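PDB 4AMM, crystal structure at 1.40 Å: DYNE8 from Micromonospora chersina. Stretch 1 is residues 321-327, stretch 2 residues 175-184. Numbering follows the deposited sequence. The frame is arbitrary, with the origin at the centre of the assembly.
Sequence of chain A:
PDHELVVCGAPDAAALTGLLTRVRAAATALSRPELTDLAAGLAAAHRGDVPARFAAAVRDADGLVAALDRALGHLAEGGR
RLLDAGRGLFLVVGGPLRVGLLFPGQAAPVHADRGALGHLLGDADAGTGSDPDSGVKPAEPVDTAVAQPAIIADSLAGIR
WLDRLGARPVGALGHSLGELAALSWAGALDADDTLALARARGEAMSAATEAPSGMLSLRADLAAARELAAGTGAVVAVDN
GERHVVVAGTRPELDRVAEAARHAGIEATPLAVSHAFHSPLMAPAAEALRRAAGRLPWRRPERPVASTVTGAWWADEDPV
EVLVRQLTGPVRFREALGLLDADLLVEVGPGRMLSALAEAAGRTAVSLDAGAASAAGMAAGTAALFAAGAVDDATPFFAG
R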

# COMPACT_ATOMS: atom_id res chain seq x y z
N GLU A 321 -19.30 9.75 -11.52
CA GLU A 321 -19.36 10.93 -10.68
C GLU A 321 -18.26 10.89 -9.59
O GLU A 321 -17.71 11.95 -9.27
CB GLU A 321 -20.74 11.02 -9.98
CG GLU A 321 -21.95 11.13 -10.95
CD GLU A 321 -21.80 12.26 -11.97
OE1 GLU A 321 -21.19 13.31 -11.65
OE2 GLU A 321 -22.27 12.09 -13.13
N VAL A 322 -18.05 9.73 -8.99
CA VAL A 322 -17.10 9.62 -7.88
C VAL A 322 -15.72 9.86 -8.43
O VAL A 322 -14.92 10.65 -7.80
CB VAL A 322 -17.16 8.23 -7.22
CG1 VAL A 322 -16.07 8.05 -6.15
CG2 VAL A 322 -18.45 8.01 -6.49
N LEU A 323 -15.34 9.29 -9.56
CA LEU A 323 -13.94 9.41 -10.06
C LEU A 323 -13.76 10.80 -10.60
O LEU A 323 -12.61 11.26 -10.66
CB LEU A 323 -13.61 8.28 -11.10
CG LEU A 323 -13.58 6.93 -10.38
CD1 LEU A 323 -13.17 5.85 -11.38
CD2 LEU A 323 -12.59 6.88 -9.14
N VAL A 324 -14.78 11.54 -10.99
CA VAL A 324 -14.62 12.94 -11.43
C VAL A 324 -14.44 13.80 -10.22
O VAL A 324 -13.43 14.59 -10.21
CB VAL A 324 -15.86 13.40 -12.30
CG1 VAL A 324 -15.80 14.84 -12.51
CG2 VAL A 324 -15.81 12.68 -13.71
N ARG A 325 -15.28 13.78 -9.20
CA ARG A 325 -15.05 14.59 -8.01
C ARG A 325 -13.82 14.16 -7.23
O ARG A 325 -13.36 14.96 -6.40
CB ARG A 325 -16.30 14.74 -7.15
CG ARG A 325 -16.66 13.54 -6.37
CD ARG A 325 -17.75 14.00 -5.38
NE ARG A 325 -18.29 12.89 -4.56
CZ ARG A 325 -19.27 12.08 -4.94
NH1 ARG A 325 -19.90 12.19 -6.10
NH2 ARG A 325 -19.69 11.17 -4.04
N GLN A 326 -13.29 12.98 -7.46
CA GLN A 326 -11.98 12.58 -6.86
C GLN A 326 -10.95 13.62 -7.19
O GLN A 326 -10.13 13.87 -6.30
CB GLN A 326 -11.53 11.30 -7.42
CG GLN A 326 -10.18 10.81 -6.83
CD GLN A 326 -9.81 9.42 -7.19
OE1 GLN A 326 -9.75 9.08 -8.37
NE2 GLN A 326 -9.56 8.57 -6.21
N LEU A 327 -10.97 14.19 -8.37
CA LEU A 327 -9.80 14.99 -8.77
C LEU A 327 -9.79 16.34 -8.09
O LEU A 327 -8.70 16.88 -7.88
CB LEU A 327 -9.79 15.18 -10.25
CG LEU A 327 -8.97 14.14 -11.04
CD1 LEU A 327 -9.22 12.69 -10.80
CD2 LEU A 327 -9.08 14.41 -12.51
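Stretch 2 (175-184) HSLGELAALS

Stretch 2 enters as a tight turn and winds into a helix that runs on beyond Ser184. It lies nearly antiparallel to the helix of stretch 1, with an angle of 161° between their N-to-C directions and a closest axis approach of 11.8 Å. That spacing is wide for two packed helices: the backbones stay apart, and side chains span the gap; the two stretches together bury a modest 259 Å². The antiparallel register sets Ser176 beside Gln326, CA to CA 7.2 Å, and Leu180 beside Leu323, CA to CA 8.4 Å.

His175 has phi/psi of -88/113 and points its CB away from stretch 1, adding nothing to the contact. Ser176 then turns sharply, with a positive phi (55/-117), and its contribution is made by the backbone. Ser176 O accepts a hydrogen bond from Gln326 NE2 at 2.9 Å, weak because the angle at the hydrogen is only 122°. Ser176 O also receives Glu179 N at 2.9 Å, so one carbonyl serves both the local turn and the neighbouring helix. Gln326 reaches it with chi1 and chi2 both t, so the chain is extended up to its amide.

The CB of Leu177 points away. Gly178 has no side chain; an ideal CB there would meet nothing of stretch 1 but would be crowded by His175 N at 3.1 Å, a constraint from within the turn itself. Glu179 points toward stretch 1, three residues after Ser176, and its aliphatic part is what Gln326 and Leu323 lie against: Glu179 CB is 3.7 Å from Gln326 NE2, and Glu179 CG 4.4 Å from Leu323 CD2. Its carboxylate passes near Val322, Glu179 OE2 to Val322 CG1 4.3 Å, while both carboxylate oxygens find hydrogen bonds elsewhere in the structure.

Leu180 leaves its backbone sideways, yet its end comes nearer (chi1 m, chi2 p). Leu180 CD1 lies 4.2 Å from Leu323 CD2 and 4.2 Å from Gln326 OE1, touching two residues three apart on stretch 1. Ala181 and Ala182 are out of reach. Leu183 points toward stretch 1 and closes the apolar patch, its CD1 4.2 Å from Leu323 CD1; Ser184 is again out of reach.

The rule to read is a repeat of three and four: Ser176, Glu179, Leu180 and Leu183 meet Val322, Leu323 and Gln326. Leucine against leucine fills one end, and a glutamine amide makes a weak hydrogen bond to a turn carbonyl at the other.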

# COMPACT_ATOMS: atom_id res chain seq x y z
N HIS A 175 -5.50 4.79 -2.77
CA HIS A 175 -5.16 6.23 -2.56
C HIS A 175 -5.14 6.94 -3.89
O HIS A 175 -4.27 6.71 -4.72
CB HIS A 175 -3.77 6.25 -1.92
CG HIS A 175 -3.42 7.54 -1.21
ND1 HIS A 175 -3.07 8.69 -1.93
CD2 HIS A 175 -3.26 7.83 0.11
CE1 HIS A 175 -2.74 9.62 -1.05
NE2 HIS A 175 -2.86 9.15 0.19
N SER A 176 -6.11 7.86 -4.06
CA SER A 176 -6.16 8.69 -5.31
C SER A 176 -6.17 7.71 -6.52
O SER A 176 -7.18 6.95 -6.70
CB SER A 176 -5.05 9.71 -5.33
OG SER A 176 -5.35 10.52 -6.50
N LEU A 177 -5.19 7.73 -7.39
CA LEU A 177 -5.08 6.82 -8.51
C LEU A 177 -5.40 5.37 -8.13
O LEU A 177 -5.99 4.61 -8.93
CB LEU A 177 -3.64 6.89 -9.09
CG LEU A 177 -3.30 5.90 -10.19
CD1 LEU A 177 -4.18 6.12 -11.46
CD2 LEU A 177 -1.83 6.00 -10.48
N GLY A 178 -4.91 4.95 -6.97
CA GLY A 178 -5.13 3.53 -6.57
C GLY A 178 -6.59 3.16 -6.45
O GLY A 178 -6.84 1.93 -6.49
N GLU A 179 -7.50 4.09 -6.29
CA GLU A 179 -8.93 3.69 -6.24
C GLU A 179 -9.28 3.00 -7.54
O GLU A 179 -10.17 2.15 -7.55
CB GLU A 179 -9.78 4.90 -5.99
CG GLU A 179 -11.26 4.51 -5.65
CD GLU A 179 -11.81 5.28 -4.48
OE1 GLU A 179 -11.09 5.59 -3.51
OE2 GLU A 179 -13.06 5.55 -4.44
N LEU A 180 -8.72 3.36 -8.66
CA LEU A 180 -8.95 2.65 -9.96
C LEU A 180 -8.57 1.18 -9.87
O LEU A 180 -9.36 0.30 -10.30
CB LEU A 180 -8.21 3.25 -11.16
CG LEU A 180 -8.84 4.51 -11.72
CD1 LEU A 180 -8.83 5.70 -10.72
CD2 LEU A 180 -8.05 4.87 -12.98
N ALA A 181 -7.44 0.86 -9.26
CA ALA A 181 -6.99 -0.52 -9.13
C ALA A 181 -7.89 -1.20 -8.10
O ALA A 181 -8.23 -2.42 -8.31
CB ALA A 181 -5.55 -0.56 -8.69
N ALA A 182 -8.29 -0.55 -7.01
CA ALA A 182 -9.17 -1.17 -6.03
C ALA A 182 -10.50 -1.55 -6.71
O ALA A 182 -11.03 -2.67 -6.42
CB ALA A 182 -9.39 -0.27 -4.81
N LEU A 183 -11.05 -0.66 -7.52
CA LEU A 183 -12.32 -0.98 -8.21
C LEU A 183 -12.10 -2.12 -9.15
O LEU A 183 -13.02 -2.96 -9.29
CB LEU A 183 -12.75 0.29 -8.98
CG LEU A 183 -13.34 1.33 -8.06
CD1 LEU A 183 -13.56 2.67 -8.74
CD2 LEU A 183 -14.73 0.92 -7.44
N SER A 184 -10.96 -2.24 -9.82
CA SER A 184 -10.70 -3.36 -10.75
C SER A 184 -10.64 -4.65 -9.95
O SER A 184 -11.29 -5.67 -10.30
CB SER A 184 -9.43 -3.16 -11.59
OG SER A 184 -9.38 -4.16 -12.60